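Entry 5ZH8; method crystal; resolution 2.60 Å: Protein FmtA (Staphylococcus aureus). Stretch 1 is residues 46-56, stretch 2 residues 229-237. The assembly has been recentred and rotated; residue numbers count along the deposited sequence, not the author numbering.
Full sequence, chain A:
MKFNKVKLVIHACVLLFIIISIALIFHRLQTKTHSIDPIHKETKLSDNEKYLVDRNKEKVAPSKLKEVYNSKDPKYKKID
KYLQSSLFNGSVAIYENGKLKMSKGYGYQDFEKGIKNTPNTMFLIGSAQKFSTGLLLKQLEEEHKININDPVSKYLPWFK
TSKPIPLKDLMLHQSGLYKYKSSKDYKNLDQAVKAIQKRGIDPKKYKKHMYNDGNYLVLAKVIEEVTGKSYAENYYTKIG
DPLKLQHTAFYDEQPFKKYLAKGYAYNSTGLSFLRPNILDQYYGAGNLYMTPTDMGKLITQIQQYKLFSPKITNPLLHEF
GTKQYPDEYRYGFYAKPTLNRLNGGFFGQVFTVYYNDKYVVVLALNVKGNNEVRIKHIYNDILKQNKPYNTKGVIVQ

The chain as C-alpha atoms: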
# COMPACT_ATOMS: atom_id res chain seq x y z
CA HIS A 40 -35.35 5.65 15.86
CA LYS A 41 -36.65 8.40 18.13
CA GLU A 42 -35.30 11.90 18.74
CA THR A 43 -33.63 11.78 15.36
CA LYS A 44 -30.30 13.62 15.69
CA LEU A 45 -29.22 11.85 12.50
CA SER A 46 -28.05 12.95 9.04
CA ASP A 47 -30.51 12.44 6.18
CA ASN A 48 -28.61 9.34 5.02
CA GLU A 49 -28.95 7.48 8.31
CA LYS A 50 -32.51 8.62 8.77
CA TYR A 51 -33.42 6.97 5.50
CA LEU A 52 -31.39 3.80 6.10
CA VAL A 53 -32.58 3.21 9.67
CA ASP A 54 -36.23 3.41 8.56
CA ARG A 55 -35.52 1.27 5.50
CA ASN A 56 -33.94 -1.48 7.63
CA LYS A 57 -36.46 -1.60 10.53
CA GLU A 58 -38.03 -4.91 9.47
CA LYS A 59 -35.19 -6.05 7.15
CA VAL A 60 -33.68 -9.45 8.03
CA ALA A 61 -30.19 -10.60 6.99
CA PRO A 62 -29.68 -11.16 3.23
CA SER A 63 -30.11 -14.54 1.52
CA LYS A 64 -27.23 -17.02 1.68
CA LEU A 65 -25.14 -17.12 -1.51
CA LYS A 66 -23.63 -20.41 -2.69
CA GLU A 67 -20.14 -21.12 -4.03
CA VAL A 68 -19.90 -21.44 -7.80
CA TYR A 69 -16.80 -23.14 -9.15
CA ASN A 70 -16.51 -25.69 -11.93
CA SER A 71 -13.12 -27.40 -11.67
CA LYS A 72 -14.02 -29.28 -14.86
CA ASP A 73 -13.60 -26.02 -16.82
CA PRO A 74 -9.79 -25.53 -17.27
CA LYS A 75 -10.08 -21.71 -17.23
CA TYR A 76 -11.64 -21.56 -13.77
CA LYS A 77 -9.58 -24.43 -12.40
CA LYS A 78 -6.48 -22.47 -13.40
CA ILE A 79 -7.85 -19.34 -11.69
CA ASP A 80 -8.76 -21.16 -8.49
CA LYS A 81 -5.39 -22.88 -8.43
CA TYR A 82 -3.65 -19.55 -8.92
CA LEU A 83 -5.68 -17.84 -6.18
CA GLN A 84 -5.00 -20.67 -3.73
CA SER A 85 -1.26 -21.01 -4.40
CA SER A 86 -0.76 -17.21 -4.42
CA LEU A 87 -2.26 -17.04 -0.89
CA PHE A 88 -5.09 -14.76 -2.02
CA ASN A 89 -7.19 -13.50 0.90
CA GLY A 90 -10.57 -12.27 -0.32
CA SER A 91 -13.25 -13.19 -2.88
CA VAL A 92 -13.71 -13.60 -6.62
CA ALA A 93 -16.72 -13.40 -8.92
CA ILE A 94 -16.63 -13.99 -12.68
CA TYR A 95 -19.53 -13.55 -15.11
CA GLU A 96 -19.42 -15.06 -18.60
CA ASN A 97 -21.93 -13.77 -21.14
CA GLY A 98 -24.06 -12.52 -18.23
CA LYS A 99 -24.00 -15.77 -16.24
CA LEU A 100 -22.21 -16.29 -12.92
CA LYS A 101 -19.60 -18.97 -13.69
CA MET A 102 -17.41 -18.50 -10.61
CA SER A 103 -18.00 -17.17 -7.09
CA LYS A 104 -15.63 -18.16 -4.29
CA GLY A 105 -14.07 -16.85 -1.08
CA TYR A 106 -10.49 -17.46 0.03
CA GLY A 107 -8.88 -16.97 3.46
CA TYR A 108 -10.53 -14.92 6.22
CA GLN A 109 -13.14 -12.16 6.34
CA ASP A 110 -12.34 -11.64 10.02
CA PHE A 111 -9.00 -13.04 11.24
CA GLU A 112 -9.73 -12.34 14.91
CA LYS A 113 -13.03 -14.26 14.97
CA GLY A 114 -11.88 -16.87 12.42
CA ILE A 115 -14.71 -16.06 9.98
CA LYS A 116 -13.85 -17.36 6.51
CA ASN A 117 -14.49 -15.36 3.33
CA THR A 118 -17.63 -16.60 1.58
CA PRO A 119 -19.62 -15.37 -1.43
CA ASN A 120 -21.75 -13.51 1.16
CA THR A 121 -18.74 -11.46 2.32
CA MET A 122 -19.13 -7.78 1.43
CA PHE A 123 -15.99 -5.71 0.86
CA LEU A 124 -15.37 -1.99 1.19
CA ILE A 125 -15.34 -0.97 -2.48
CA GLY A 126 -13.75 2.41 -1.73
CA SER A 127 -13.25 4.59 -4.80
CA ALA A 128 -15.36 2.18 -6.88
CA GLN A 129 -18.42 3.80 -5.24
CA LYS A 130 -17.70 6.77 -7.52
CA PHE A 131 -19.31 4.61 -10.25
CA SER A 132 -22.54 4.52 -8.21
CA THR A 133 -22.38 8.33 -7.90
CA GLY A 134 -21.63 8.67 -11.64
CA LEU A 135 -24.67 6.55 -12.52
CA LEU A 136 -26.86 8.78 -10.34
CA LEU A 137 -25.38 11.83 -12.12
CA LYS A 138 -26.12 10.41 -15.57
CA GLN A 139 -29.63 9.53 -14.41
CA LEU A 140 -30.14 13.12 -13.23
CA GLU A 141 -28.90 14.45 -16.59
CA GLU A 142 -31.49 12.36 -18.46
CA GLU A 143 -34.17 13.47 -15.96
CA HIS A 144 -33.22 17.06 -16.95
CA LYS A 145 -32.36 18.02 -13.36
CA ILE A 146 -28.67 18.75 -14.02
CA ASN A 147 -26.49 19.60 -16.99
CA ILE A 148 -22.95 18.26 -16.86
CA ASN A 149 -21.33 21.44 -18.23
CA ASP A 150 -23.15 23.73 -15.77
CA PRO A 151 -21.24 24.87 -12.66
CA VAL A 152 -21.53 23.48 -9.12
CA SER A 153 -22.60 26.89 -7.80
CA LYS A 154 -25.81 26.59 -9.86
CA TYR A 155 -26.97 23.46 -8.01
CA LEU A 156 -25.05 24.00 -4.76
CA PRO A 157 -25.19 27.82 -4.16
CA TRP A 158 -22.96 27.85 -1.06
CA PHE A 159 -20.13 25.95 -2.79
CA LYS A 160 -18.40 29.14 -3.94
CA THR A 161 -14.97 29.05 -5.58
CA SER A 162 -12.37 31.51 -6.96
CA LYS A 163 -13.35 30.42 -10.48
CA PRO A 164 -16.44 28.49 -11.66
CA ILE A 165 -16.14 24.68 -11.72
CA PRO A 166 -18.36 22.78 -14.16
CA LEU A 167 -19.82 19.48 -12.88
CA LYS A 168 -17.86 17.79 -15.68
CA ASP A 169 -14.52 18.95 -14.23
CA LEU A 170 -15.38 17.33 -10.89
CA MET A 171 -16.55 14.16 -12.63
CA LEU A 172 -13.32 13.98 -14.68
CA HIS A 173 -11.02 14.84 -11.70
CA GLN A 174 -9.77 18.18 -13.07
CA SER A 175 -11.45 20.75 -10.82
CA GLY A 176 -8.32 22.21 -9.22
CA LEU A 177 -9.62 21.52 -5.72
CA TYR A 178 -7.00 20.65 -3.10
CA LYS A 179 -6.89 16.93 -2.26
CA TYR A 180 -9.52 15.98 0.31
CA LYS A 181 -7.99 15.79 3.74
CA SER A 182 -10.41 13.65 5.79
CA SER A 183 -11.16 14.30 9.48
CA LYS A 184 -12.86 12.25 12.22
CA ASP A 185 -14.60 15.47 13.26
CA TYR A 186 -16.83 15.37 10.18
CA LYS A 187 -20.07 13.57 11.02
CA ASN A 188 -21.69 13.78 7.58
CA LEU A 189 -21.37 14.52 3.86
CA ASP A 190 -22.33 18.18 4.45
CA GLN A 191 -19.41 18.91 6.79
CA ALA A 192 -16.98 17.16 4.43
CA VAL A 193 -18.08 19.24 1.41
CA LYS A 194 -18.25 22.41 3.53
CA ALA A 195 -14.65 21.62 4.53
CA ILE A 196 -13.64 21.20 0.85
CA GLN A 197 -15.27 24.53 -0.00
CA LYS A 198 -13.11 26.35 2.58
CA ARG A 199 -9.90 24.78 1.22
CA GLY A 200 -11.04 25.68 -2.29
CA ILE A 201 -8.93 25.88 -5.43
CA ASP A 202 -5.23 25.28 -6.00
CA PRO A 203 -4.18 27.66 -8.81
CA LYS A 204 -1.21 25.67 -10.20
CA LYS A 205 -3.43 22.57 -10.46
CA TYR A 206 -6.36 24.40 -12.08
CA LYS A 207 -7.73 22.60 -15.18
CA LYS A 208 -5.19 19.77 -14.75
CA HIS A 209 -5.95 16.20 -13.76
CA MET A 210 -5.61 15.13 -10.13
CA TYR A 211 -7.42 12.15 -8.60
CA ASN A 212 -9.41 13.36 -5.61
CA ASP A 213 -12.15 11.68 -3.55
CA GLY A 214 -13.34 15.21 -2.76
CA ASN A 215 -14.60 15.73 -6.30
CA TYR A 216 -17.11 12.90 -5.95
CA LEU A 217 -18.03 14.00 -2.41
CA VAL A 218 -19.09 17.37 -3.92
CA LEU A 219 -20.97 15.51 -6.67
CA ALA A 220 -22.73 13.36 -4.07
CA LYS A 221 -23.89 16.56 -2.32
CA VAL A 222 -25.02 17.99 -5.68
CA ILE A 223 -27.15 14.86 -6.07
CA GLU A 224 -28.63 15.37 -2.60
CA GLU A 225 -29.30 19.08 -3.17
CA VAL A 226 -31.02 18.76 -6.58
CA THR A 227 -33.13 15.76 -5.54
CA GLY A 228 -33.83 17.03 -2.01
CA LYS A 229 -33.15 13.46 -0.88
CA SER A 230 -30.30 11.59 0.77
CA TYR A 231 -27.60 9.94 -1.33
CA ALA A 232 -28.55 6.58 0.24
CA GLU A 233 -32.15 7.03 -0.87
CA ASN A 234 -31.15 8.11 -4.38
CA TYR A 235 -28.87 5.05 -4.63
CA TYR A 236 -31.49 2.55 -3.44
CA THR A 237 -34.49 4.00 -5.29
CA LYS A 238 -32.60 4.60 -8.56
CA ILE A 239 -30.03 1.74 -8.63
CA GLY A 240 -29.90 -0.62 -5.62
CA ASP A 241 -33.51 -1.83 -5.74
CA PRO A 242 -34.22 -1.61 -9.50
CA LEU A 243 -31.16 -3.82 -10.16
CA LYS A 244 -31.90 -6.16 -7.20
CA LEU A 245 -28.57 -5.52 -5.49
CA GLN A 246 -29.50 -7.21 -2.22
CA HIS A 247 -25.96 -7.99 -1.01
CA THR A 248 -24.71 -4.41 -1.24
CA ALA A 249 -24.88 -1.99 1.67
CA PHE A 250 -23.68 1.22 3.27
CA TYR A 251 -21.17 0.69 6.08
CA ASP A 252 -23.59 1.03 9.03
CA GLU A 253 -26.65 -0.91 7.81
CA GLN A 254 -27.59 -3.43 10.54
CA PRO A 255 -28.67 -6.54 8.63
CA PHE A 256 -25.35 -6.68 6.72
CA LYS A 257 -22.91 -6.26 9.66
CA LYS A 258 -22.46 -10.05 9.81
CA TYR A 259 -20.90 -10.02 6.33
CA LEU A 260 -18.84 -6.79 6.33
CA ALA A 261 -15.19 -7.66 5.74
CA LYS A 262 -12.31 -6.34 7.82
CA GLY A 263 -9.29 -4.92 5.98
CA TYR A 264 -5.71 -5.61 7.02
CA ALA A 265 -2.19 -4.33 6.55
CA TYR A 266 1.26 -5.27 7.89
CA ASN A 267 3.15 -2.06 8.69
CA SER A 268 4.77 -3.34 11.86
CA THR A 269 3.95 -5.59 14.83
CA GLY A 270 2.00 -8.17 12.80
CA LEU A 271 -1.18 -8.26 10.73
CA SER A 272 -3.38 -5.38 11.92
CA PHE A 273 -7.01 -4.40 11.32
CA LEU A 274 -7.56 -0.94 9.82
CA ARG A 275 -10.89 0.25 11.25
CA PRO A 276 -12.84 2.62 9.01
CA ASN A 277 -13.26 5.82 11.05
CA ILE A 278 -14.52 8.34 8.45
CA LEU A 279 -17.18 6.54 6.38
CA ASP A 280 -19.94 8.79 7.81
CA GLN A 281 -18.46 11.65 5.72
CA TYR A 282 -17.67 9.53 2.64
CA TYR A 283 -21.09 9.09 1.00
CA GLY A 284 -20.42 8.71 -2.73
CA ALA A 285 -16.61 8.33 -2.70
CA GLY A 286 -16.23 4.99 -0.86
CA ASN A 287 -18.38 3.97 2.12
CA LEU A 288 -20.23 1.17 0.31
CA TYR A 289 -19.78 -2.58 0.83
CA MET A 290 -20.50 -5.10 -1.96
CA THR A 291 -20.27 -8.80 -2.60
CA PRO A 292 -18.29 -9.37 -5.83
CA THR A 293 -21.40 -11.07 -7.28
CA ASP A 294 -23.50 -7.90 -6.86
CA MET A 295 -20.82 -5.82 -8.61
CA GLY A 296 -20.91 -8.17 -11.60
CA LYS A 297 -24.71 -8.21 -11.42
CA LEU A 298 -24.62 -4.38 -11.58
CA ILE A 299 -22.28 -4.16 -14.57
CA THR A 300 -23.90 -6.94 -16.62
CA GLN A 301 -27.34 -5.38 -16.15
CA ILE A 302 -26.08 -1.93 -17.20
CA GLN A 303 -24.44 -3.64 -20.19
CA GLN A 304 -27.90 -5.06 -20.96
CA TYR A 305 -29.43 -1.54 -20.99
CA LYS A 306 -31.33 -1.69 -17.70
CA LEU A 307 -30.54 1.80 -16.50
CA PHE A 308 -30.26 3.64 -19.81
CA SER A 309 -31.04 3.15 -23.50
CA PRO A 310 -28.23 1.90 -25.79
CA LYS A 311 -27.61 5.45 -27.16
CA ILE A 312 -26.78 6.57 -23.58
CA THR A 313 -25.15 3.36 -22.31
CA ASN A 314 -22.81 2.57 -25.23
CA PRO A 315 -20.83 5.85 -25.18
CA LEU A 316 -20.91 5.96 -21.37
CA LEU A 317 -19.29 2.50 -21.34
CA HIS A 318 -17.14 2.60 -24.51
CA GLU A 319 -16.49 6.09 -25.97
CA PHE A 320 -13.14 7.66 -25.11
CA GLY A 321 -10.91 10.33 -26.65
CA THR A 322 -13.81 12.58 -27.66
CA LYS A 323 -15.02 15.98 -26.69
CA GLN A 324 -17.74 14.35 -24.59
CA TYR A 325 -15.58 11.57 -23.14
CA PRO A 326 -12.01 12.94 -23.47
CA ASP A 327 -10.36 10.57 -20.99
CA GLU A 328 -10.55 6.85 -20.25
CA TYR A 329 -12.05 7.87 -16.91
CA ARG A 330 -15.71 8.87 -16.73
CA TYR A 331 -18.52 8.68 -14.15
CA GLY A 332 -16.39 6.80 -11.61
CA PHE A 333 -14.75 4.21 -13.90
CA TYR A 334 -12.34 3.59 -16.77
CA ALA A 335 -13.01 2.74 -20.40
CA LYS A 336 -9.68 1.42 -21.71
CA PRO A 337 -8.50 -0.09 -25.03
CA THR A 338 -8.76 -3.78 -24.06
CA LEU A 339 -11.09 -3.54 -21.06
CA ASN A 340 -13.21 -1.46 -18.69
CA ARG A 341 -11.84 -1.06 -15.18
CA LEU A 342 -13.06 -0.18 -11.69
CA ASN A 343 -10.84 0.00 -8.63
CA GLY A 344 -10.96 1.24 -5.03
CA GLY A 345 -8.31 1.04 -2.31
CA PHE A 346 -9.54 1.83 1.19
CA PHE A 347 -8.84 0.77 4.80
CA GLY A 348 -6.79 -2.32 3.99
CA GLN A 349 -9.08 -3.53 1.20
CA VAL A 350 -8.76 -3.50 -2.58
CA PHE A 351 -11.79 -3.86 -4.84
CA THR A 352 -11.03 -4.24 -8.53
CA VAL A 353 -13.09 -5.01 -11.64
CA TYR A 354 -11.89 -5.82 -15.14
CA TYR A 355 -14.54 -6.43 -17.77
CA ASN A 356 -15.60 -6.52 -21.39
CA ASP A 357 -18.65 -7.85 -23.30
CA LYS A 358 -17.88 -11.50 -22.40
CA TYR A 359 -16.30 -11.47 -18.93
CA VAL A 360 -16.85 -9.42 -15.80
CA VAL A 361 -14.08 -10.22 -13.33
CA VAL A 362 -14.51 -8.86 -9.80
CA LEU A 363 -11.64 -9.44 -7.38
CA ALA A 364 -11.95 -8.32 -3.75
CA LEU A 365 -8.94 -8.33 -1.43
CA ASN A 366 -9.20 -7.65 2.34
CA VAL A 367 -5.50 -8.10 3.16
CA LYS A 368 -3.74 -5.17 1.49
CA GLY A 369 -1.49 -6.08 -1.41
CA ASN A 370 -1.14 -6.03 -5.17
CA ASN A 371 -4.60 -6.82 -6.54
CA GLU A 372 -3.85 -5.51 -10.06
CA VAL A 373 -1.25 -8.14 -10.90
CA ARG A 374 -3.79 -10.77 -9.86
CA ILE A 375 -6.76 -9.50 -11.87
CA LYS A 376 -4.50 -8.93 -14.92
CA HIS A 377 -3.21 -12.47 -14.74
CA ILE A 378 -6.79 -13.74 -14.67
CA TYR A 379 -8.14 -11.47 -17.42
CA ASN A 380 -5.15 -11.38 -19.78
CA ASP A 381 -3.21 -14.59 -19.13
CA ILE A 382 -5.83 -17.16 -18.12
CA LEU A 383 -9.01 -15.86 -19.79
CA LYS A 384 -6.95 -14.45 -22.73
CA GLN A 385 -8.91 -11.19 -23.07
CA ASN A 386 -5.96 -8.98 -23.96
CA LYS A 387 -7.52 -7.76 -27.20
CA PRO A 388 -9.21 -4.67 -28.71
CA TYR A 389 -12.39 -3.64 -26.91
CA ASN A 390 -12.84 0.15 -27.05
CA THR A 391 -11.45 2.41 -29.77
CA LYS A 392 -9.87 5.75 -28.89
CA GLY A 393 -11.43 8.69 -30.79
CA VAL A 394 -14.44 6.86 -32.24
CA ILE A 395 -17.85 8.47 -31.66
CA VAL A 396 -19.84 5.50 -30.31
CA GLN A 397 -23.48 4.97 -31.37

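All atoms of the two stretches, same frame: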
# COMPACT_ATOMS: atom_id res chain seq x y z
N SER A 46 -28.15 12.41 10.40
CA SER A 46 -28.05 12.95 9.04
C SER A 46 -29.18 12.37 8.21
O SER A 46 -29.79 11.40 8.62
CB SER A 46 -26.73 12.53 8.42
OG SER A 46 -26.69 11.12 8.31
N ASP A 47 -29.44 12.94 7.04
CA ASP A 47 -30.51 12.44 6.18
C ASP A 47 -30.26 11.02 5.69
O ASP A 47 -31.20 10.24 5.54
CB ASP A 47 -30.76 13.38 5.00
CG ASP A 47 -31.34 14.71 5.45
OD1 ASP A 47 -31.20 15.06 6.64
OD2 ASP A 47 -31.95 15.42 4.62
N ASN A 48 -28.99 10.69 5.46
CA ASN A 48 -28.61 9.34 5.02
C ASN A 48 -29.00 8.26 6.02
O ASN A 48 -29.61 7.26 5.64
CB ASN A 48 -27.10 9.25 4.75
CG ASN A 48 -26.71 9.82 3.40
OD1 ASN A 48 -27.35 9.53 2.39
ND2 ASN A 48 -25.66 10.61 3.39
N GLU A 49 -28.65 8.46 7.28
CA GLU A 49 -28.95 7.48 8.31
C GLU A 49 -30.45 7.45 8.61
O GLU A 49 -31.02 6.38 8.80
CB GLU A 49 -28.17 7.76 9.60
CG GLU A 49 -26.66 7.62 9.48
CD GLU A 49 -25.91 8.41 10.54
OE1 GLU A 49 -26.51 9.34 11.15
OE2 GLU A 49 -24.72 8.09 10.77
N LYS A 50 -31.09 8.59 8.57
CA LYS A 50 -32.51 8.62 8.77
C LYS A 50 -33.11 7.65 7.82
O LYS A 50 -33.79 6.75 8.24
CB LYS A 50 -33.05 9.99 8.44
CG LYS A 50 -33.70 10.73 9.58
CD LYS A 50 -33.06 12.10 9.73
CE LYS A 50 -34.10 13.18 9.90
NZ LYS A 50 -33.48 14.44 10.40
N TYR A 51 -32.84 7.82 6.53
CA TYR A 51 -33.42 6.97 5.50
C TYR A 51 -33.11 5.50 5.72
O TYR A 51 -34.01 4.65 5.65
CB TYR A 51 -32.94 7.39 4.11
CG TYR A 51 -33.32 6.36 3.06
CD1 TYR A 51 -34.63 6.26 2.61
CD2 TYR A 51 -32.39 5.45 2.56
CE1 TYR A 51 -35.00 5.32 1.67
CE2 TYR A 51 -32.75 4.50 1.62
CZ TYR A 51 -34.06 4.44 1.19
OH TYR A 51 -34.45 3.50 0.27
N LEU A 52 -31.85 5.19 5.97
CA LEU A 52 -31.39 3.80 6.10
C LEU A 52 -31.96 3.09 7.32
O LEU A 52 -32.33 1.91 7.24
CB LEU A 52 -29.87 3.75 6.15
CG LEU A 52 -29.18 4.20 4.87
CD1 LEU A 52 -27.73 4.53 5.15
CD2 LEU A 52 -29.30 3.13 3.79
N VAL A 53 -32.03 3.79 8.45
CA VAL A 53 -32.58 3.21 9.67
C VAL A 53 -34.03 2.79 9.43
O VAL A 53 -34.42 1.68 9.78
CB VAL A 53 -32.50 4.18 10.88
CG1 VAL A 53 -33.32 3.68 12.06
CG2 VAL A 53 -31.05 4.39 11.31
N ASP A 54 -34.81 3.68 8.81
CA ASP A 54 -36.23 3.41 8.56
C ASP A 54 -36.41 2.30 7.54
O ASP A 54 -37.31 1.46 7.65
CB ASP A 54 -36.94 4.67 8.08
CG ASP A 54 -38.41 4.44 7.85
OD1 ASP A 54 -39.17 4.33 8.84
OD2 ASP A 54 -38.81 4.34 6.67
N ARG A 55 -35.54 2.30 6.53
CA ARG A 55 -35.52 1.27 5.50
C ARG A 55 -35.27 -0.12 6.09
O ARG A 55 -35.87 -1.10 5.66
CB ARG A 55 -34.44 1.61 4.47
CG ARG A 55 -34.39 0.67 3.28
CD ARG A 55 -33.03 0.71 2.62
NE ARG A 55 -32.82 -0.42 1.73
CZ ARG A 55 -33.34 -0.54 0.51
NH1 ARG A 55 -34.11 0.41 -0.01
NH2 ARG A 55 -33.08 -1.64 -0.19
N ASN A 56 -34.37 -0.19 7.08
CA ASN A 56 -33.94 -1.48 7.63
C ASN A 56 -34.58 -1.80 8.99
O ASN A 56 -33.99 -2.52 9.79
CB ASN A 56 -32.41 -1.50 7.74
CG ASN A 56 -31.72 -1.45 6.38
OD1 ASN A 56 -32.12 -2.14 5.45
ND2 ASN A 56 -30.68 -0.64 6.27
N LYS A 229 -33.09 14.76 -1.52
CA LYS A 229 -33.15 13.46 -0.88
C LYS A 229 -31.75 12.96 -0.62
O LYS A 229 -30.82 13.32 -1.33
CB LYS A 229 -33.90 12.45 -1.74
CG LYS A 229 -35.38 12.77 -1.88
CD LYS A 229 -36.16 11.58 -2.44
CE LYS A 229 -37.67 11.80 -2.30
NZ LYS A 229 -38.10 11.99 -0.88
N SER A 230 -31.61 12.11 0.39
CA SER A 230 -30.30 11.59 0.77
C SER A 230 -29.67 10.79 -0.36
O SER A 230 -30.37 10.23 -1.20
CB SER A 230 -30.41 10.73 2.03
OG SER A 230 -30.98 9.46 1.74
N TYR A 231 -28.34 10.74 -0.37
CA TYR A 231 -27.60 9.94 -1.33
C TYR A 231 -28.03 8.48 -1.24
O TYR A 231 -28.27 7.83 -2.26
CB TYR A 231 -26.09 10.05 -1.06
CG TYR A 231 -25.23 9.25 -2.02
CD1 TYR A 231 -24.93 7.91 -1.77
CD2 TYR A 231 -24.73 9.83 -3.18
CE1 TYR A 231 -24.15 7.18 -2.65
CE2 TYR A 231 -23.95 9.10 -4.06
CZ TYR A 231 -23.66 7.77 -3.79
OH TYR A 231 -22.89 7.03 -4.66
N ALA A 232 -28.14 7.97 -0.01
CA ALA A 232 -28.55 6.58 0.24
C ALA A 232 -29.90 6.26 -0.39
O ALA A 232 -30.09 5.19 -0.95
CB ALA A 232 -28.61 6.32 1.75
N GLU A 233 -30.83 7.20 -0.28
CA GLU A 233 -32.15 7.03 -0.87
C GLU A 233 -32.06 7.06 -2.39
O GLU A 233 -32.66 6.22 -3.06
CB GLU A 233 -33.09 8.12 -0.38
CG GLU A 233 -34.53 7.92 -0.79
CD GLU A 233 -35.49 8.82 -0.04
OE1 GLU A 233 -35.05 9.61 0.83
OE2 GLU A 233 -36.70 8.76 -0.35
N ASN A 234 -31.32 8.02 -2.94
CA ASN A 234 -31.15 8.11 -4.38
C ASN A 234 -30.52 6.83 -4.91
O ASN A 234 -30.96 6.31 -5.94
CB ASN A 234 -30.31 9.33 -4.76
CG ASN A 234 -31.12 10.63 -4.75
OD1 ASN A 234 -30.73 11.61 -4.11
ND2 ASN A 234 -32.23 10.66 -5.48
N TYR A 235 -29.50 6.31 -4.21
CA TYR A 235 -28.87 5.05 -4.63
C TYR A 235 -29.85 3.87 -4.62
O TYR A 235 -29.90 3.11 -5.59
CB TYR A 235 -27.67 4.68 -3.76
CG TYR A 235 -27.33 3.21 -3.90
CD1 TYR A 235 -26.57 2.75 -4.98
CD2 TYR A 235 -27.81 2.27 -2.99
CE1 TYR A 235 -26.30 1.40 -5.13
CE2 TYR A 235 -27.54 0.92 -3.14
CZ TYR A 235 -26.78 0.50 -4.21
OH TYR A 235 -26.53 -0.84 -4.34
N TYR A 236 -30.59 3.70 -3.54
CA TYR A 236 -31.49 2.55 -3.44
C TYR A 236 -32.67 2.65 -4.41
O TYR A 236 -32.97 1.69 -5.13
CB TYR A 236 -31.99 2.33 -2.01
CG TYR A 236 -31.07 1.47 -1.17
CD1 TYR A 236 -30.88 0.12 -1.45
CD2 TYR A 236 -30.33 2.03 -0.13
CE1 TYR A 236 -30.03 -0.66 -0.69
CE2 TYR A 236 -29.47 1.26 0.63
CZ TYR A 236 -29.32 -0.09 0.34
OH TYR A 236 -28.47 -0.86 1.10
N THR A 237 -33.33 3.80 -4.43
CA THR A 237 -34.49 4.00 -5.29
C THR A 237 -34.14 3.94 -6.79
O THR A 237 -34.91 3.39 -7.59
CB THR A 237 -35.19 5.34 -4.98
OG1 THR A 237 -34.23 6.39 -5.01
CG2 THR A 237 -35.83 5.31 -3.63

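The guanidinium of R55 lies flat on the ring of Y236, the two groups' centres 3.5 Å apart and their planes inclined by only 19°. R55 CZ sits 3.5 Å from the centroid of the Y236 ring and 24° off its normal, so the arrangement is both a stack and a cation-pi interaction, in which the delocalised charge faces the electron-rich ring. The aliphatic part of the arginine follows the same face: R55 CD lies 4.2 Å from the Y236 centroid, 15° off the normal. The extended side chain, with chi1 to chi3 all t, is also tied to its own helix, where R55 NH1 donates to Y51 OH at 3.1 Å.

This stack lies at the C-terminal end of helix 47-55 and near the end of stretch 2, whose helix, 231-237 here, runs on beyond it. The axes of the two helices approach to 8.5 Å and run in broadly the same direction, at 48° to each other. The backbones draw nearer near the start of both stretches, where the CA atoms of N48 and S230 are 5.1 Å apart. There the single hydrogen bond between the stretches forms: A232 N donates to N48 OD1 at 3.0 Å, with a nearly linear angle of 172°. Amide groups in the first turn of a helix have no preceding helical carbonyl to bond, and the buried N48 side chain supplies an acceptor for one of them. Y231 N also lies close to N48 OD1, at 3.2 Å, but its angle is too poor for a hydrogen bond.

S230 caps the second helix, accepting from E233 N through its OG at 3.0 Å. Its side chain nevertheless faces the first helix, and S230 CB packs 3.6 Å from D47 O and 3.3 Å from N48 OD1.

Between the polar contact and the stack, Y51 has the largest area covered by the opposing stretch. E233 CB stands 3.8 Å from the centroid of its ring and just 7° off the normal, a CH-pi contact made by the aliphatic part of an acidic side chain. The carboxylate of E233 is engaged instead within its own stretch, in a salt bridge between E233 OE2 and K229 NZ at 3.6 Å. Y236 meets the edge of the Y51 ring, with Y51 CE2 and Y236 CD2 3.9 Å apart.

L52 completes the apolar packing. Its CG lies 3.8 Å from A232 CB, while L52 CD2 reaches Y236 CE2 at 3.7 Å. Y236 thus touches Y51, L52 and R55, and the two stretches together bury 472 Å².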